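Local coordinates for protein L-hydantoinase (Arthrobacter aurescens, PDB 1GKR) that hydrolyses the cyclic amide ring of hydantoins, preferring aryl-substituted ones, with two zinc ions per subunit and an enantioselectivity that depends on the substrate, at residues A[258-270]-A[301-313]. Sequence-based numbering, arbitrary orientation.
Sequences DVHCESGPQYLNI and LENGLIDTLGSDH. With ZN (zinc ion), chain F.
Strand 259-263 and the short strand 308-309 pair in parallel in the TIM-barrel core of this metallo-dependent hydrolase, and Glu-262 and Ser-263 are level with Thr-308 and Leu-309. Three backbone bonds define the ladder: Thr-308 N to Cys-261 O, Ser-263 N to Thr-308 O and Gly-310 N to Ser-263 O, each 3.0 Å.

Before the ladder, a carboxylate takes over from the backbone. Asp-307 OD2 receives Cys-261 N at 2.7 Å through its anti lone pair, and the bond is nearly straight (169°). With CG beside its own backbone N (chi1 -56°), Asp-307 reaches back to the strand; its other oxygen, OD1, accepts from a water that also meets ND1 at the edge of the His-260 ring.

On one face of the pair, the side chains of Glu-262 and Thr-308 cross, with Glu-262 CB 3.3 Å from Thr-308 OG1. The polar atoms have partners outside the two segments: Glu-262 OE1 bonds to His-239 N, and Thr-308 OG1 to Glu-59. On the face of Ser-263 and Leu-309, Ser-263 CB lies 4.2 Å from Ile-306 CG2; beyond it the two helical segments meet, Leu-268 CD1 to Leu-301 CD1 at 3.8 Å.

At the C-terminal end of the strands the contact reaches the metal centre. Asp-312 OD1 binds zinc at 2.1 Å, with His-60 and His-62 among the other ligands, while a water within hydrogen-bonding distance of Asp-312 OD2, Gln-266 OE1 and Tyr-267 OH joins the three. The Gln-266 amide and Asp-312 carboxylate planes are 66° apart, and the two side chains cross at about a right angle.

Strand 234-237 flanks 259-263 across from 308-309; helix 357-372 packs on Thr-308 and Asp-307, and Met-345 of helix 341-350 touches both Leu-268 and Leu-301.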
# COMPACT_ATOMS: atom_id res chain seq x y z
N ASP A 258 8.30 -15.45 4.84
CA ASP A 258 9.63 -16.04 4.76
C ASP A 258 9.99 -16.28 3.28
O ASP A 258 10.20 -17.41 2.86
CB ASP A 258 9.66 -17.37 5.54
CG ASP A 258 11.06 -17.90 5.75
OD1 ASP A 258 12.01 -17.20 5.35
OD2 ASP A 258 11.23 -19.01 6.32
N VAL A 259 10.05 -15.21 2.51
CA VAL A 259 10.35 -15.31 1.10
C VAL A 259 11.59 -14.49 0.80
O VAL A 259 11.84 -13.50 1.46
CB VAL A 259 9.17 -14.79 0.29
CG1 VAL A 259 7.93 -15.53 0.69
CG2 VAL A 259 8.98 -13.29 0.53
N HIS A 260 12.37 -14.90 -0.20
CA HIS A 260 13.60 -14.20 -0.53
C HIS A 260 13.84 -14.05 -2.01
O HIS A 260 13.33 -14.81 -2.83
CB HIS A 260 14.75 -14.94 0.10
CG HIS A 260 14.47 -15.34 1.50
ND1 HIS A 260 14.91 -14.61 2.58
CD2 HIS A 260 13.67 -16.31 2.00
CE1 HIS A 260 14.40 -15.11 3.68
NE2 HIS A 260 13.64 -16.15 3.36
N CYS A 261 14.66 -13.07 -2.36
CA CYS A 261 14.92 -12.81 -3.76
C CYS A 261 16.33 -13.11 -4.23
O CYS A 261 17.32 -12.68 -3.63
CB CYS A 261 14.58 -11.37 -4.05
SG CYS A 261 14.97 -10.91 -5.68
N GLU A 262 16.42 -13.87 -5.32
CA GLU A 262 17.72 -14.19 -5.88
C GLU A 262 17.83 -13.57 -7.26
O GLU A 262 16.86 -13.53 -8.01
CB GLU A 262 17.90 -15.70 -6.05
CG GLU A 262 19.25 -16.07 -6.68
CD GLU A 262 19.24 -17.38 -7.45
OE1 GLU A 262 18.64 -17.46 -8.54
OE2 GLU A 262 19.84 -18.34 -6.95
N SER A 263 19.01 -13.06 -7.57
CA SER A 263 19.26 -12.56 -8.91
C SER A 263 20.67 -13.01 -9.21
O SER A 263 21.26 -13.73 -8.41
CB SER A 263 19.15 -11.05 -9.01
OG SER A 263 19.14 -10.69 -10.38
N GLY A 264 21.23 -12.62 -10.34
CA GLY A 264 22.56 -13.10 -10.64
C GLY A 264 23.36 -12.17 -11.51
O GLY A 264 22.81 -11.26 -12.15
N PRO A 265 24.67 -12.40 -11.59
CA PRO A 265 25.54 -11.55 -12.40
C PRO A 265 25.13 -11.37 -13.86
O PRO A 265 25.49 -10.38 -14.47
CB PRO A 265 26.92 -12.18 -12.22
CG PRO A 265 26.63 -13.60 -11.83
CD PRO A 265 25.41 -13.50 -10.96
N GLN A 266 24.36 -12.31 -14.42
CA GLN A 266 23.92 -12.17 -15.81
C GLN A 266 22.93 -11.03 -15.97
O GLN A 266 22.88 -10.38 -17.01
CB GLN A 266 23.20 -13.43 -16.32
CG GLN A 266 23.53 -14.67 -15.59
CD GLN A 266 22.71 -14.84 -14.35
OE1 GLN A 266 21.67 -15.49 -14.36
NE2 GLN A 266 23.17 -14.24 -13.26
N TYR A 267 22.12 -10.82 -14.94
CA TYR A 267 21.11 -9.78 -14.99
C TYR A 267 21.65 -8.42 -14.60
O TYR A 267 21.11 -7.40 -15.01
CB TYR A 267 19.94 -10.16 -14.08
CG TYR A 267 19.24 -11.41 -14.55
CD1 TYR A 267 18.51 -11.41 -15.74
CD2 TYR A 267 19.35 -12.60 -13.84
CE1 TYR A 267 17.90 -12.57 -16.21
CE2 TYR A 267 18.75 -13.77 -14.30
CZ TYR A 267 18.03 -13.75 -15.48
OH TYR A 267 17.44 -14.90 -15.95
N LEU A 268 22.73 -8.41 -13.82
CA LEU A 268 23.33 -7.15 -13.39
C LEU A 268 24.37 -6.62 -14.37
O LEU A 268 24.47 -5.42 -14.58
CB LEU A 268 23.98 -7.31 -12.01
CG LEU A 268 23.02 -7.58 -10.85
CD1 LEU A 268 23.78 -7.92 -9.60
CD2 LEU A 268 22.16 -6.37 -10.62
N ASN A 269 25.13 -7.53 -14.98
CA ASN A 269 26.19 -7.16 -15.91
C ASN A 269 25.88 -7.24 -17.40
O ASN A 269 26.79 -7.09 -18.22
CB ASN A 269 27.43 -8.00 -15.61
CG ASN A 269 27.92 -7.79 -14.21
OD1 ASN A 269 28.53 -6.77 -13.90
ND2 ASN A 269 27.65 -8.75 -13.32
N ILE A 270 24.63 -7.48 -17.76
CA ILE A 270 24.25 -7.54 -19.17
C ILE A 270 22.95 -6.81 -19.35
O ILE A 270 22.10 -6.80 -18.46
CB ILE A 270 24.08 -8.98 -19.66
CG1 ILE A 270 25.34 -9.78 -19.37
CG2 ILE A 270 23.85 -8.98 -21.16
CD1 ILE A 270 25.18 -11.23 -19.71
N LEU A 301 20.43 -3.84 -5.22
CA LEU A 301 21.46 -4.75 -4.74
C LEU A 301 22.21 -4.14 -3.57
O LEU A 301 22.23 -4.70 -2.48
CB LEU A 301 22.46 -5.05 -5.87
CG LEU A 301 23.21 -6.38 -5.90
CD1 LEU A 301 24.62 -6.12 -6.38
CD2 LEU A 301 23.23 -7.05 -4.55
N GLU A 302 22.80 -2.97 -3.78
CA GLU A 302 23.55 -2.31 -2.72
C GLU A 302 22.66 -1.94 -1.55
O GLU A 302 23.12 -1.89 -0.41
CB GLU A 302 24.25 -1.07 -3.27
CG GLU A 302 25.08 -0.26 -2.25
CD GLU A 302 26.19 -1.05 -1.54
OE1 GLU A 302 26.88 -1.87 -2.19
OE2 GLU A 302 26.39 -0.83 -0.33
N ASN A 303 21.38 -1.71 -1.82
CA ASN A 303 20.48 -1.32 -0.76
C ASN A 303 19.84 -2.45 0.04
O ASN A 303 19.08 -2.20 0.98
CB ASN A 303 19.40 -0.39 -1.31
CG ASN A 303 19.95 0.99 -1.61
OD1 ASN A 303 20.64 1.58 -0.78
ND2 ASN A 303 19.64 1.52 -2.79
N GLY A 304 20.13 -3.69 -0.32
CA GLY A 304 19.58 -4.80 0.44
C GLY A 304 18.29 -5.44 -0.01
O GLY A 304 17.78 -6.30 0.71
N LEU A 305 17.74 -5.06 -1.17
CA LEU A 305 16.50 -5.68 -1.63
C LEU A 305 16.73 -7.02 -2.33
O LEU A 305 15.80 -7.80 -2.53
CB LEU A 305 15.74 -4.76 -2.57
CG LEU A 305 14.99 -3.63 -1.87
CD1 LEU A 305 15.98 -2.70 -1.23
CD2 LEU A 305 14.14 -2.89 -2.87
N ILE A 306 17.97 -7.29 -2.71
CA ILE A 306 18.29 -8.54 -3.35
C ILE A 306 19.00 -9.41 -2.32
O ILE A 306 20.10 -9.10 -1.91
CB ILE A 306 19.15 -8.29 -4.58
CG1 ILE A 306 18.30 -7.53 -5.60
CG2 ILE A 306 19.68 -9.60 -5.12
CD1 ILE A 306 18.95 -7.33 -6.93
N ASP A 307 18.37 -10.49 -1.92
CA ASP A 307 18.91 -11.36 -0.89
C ASP A 307 20.11 -12.22 -1.23
O ASP A 307 21.04 -12.34 -0.43
CB ASP A 307 17.79 -12.24 -0.35
CG ASP A 307 16.64 -11.43 0.17
OD1 ASP A 307 16.86 -10.75 1.20
OD2 ASP A 307 15.55 -11.44 -0.45
N THR A 308 20.11 -12.84 -2.41
CA THR A 308 21.23 -13.69 -2.80
C THR A 308 21.56 -13.55 -4.28
O THR A 308 20.75 -13.10 -5.09
CB THR A 308 20.94 -15.18 -2.56
OG1 THR A 308 19.87 -15.58 -3.43
CG2 THR A 308 20.54 -15.44 -1.12
N LEU A 309 22.77 -13.97 -4.62
CA LEU A 309 23.23 -13.94 -5.99
C LEU A 309 23.61 -15.38 -6.34
O LEU A 309 24.30 -16.07 -5.57
CB LEU A 309 24.42 -13.00 -6.11
CG LEU A 309 24.26 -11.73 -6.95
CD1 LEU A 309 22.89 -11.14 -6.78
CD2 LEU A 309 25.34 -10.73 -6.56
N GLY A 310 23.13 -15.86 -7.48
CA GLY A 310 23.45 -17.22 -7.91
C GLY A 310 23.83 -17.12 -9.37
O GLY A 310 23.24 -16.33 -10.10
N SER A 311 24.79 -17.91 -9.82
CA SER A 311 25.22 -17.82 -11.21
C SER A 311 24.27 -18.40 -12.24
O SER A 311 24.10 -17.84 -13.33
CB SER A 311 26.58 -18.51 -11.37
OG SER A 311 26.45 -19.89 -11.07
N ASP A 312 23.63 -19.50 -11.89
CA ASP A 312 22.75 -20.21 -12.80
C ASP A 312 23.63 -20.73 -13.96
O ASP A 312 23.26 -20.75 -15.13
CB ASP A 312 21.62 -19.33 -13.34
CG ASP A 312 20.53 -20.14 -14.04
OD1 ASP A 312 20.38 -21.33 -13.70
OD2 ASP A 312 19.83 -19.60 -14.92
N HIS A 313 24.84 -21.14 -13.58
CA HIS A 313 25.83 -21.72 -14.48
C HIS A 313 25.19 -22.95 -15.12
O HIS A 313 24.69 -23.85 -14.43
CB HIS A 313 27.05 -22.13 -13.67
CG HIS A 313 28.05 -22.94 -14.43
ND1 HIS A 313 29.08 -22.37 -15.14
CD2 HIS A 313 28.19 -24.28 -14.58
CE1 HIS A 313 29.82 -23.32 -15.69
NE2 HIS A 313 29.30 -24.49 -15.36
ZN ZN F . 18.56 -22.38 -13.38
O HOH W 1 16.83 -12.60 3.48
O HOH W 2 19.26 -16.89 -15.73
O HOH W 3 17.67 -21.44 -15.53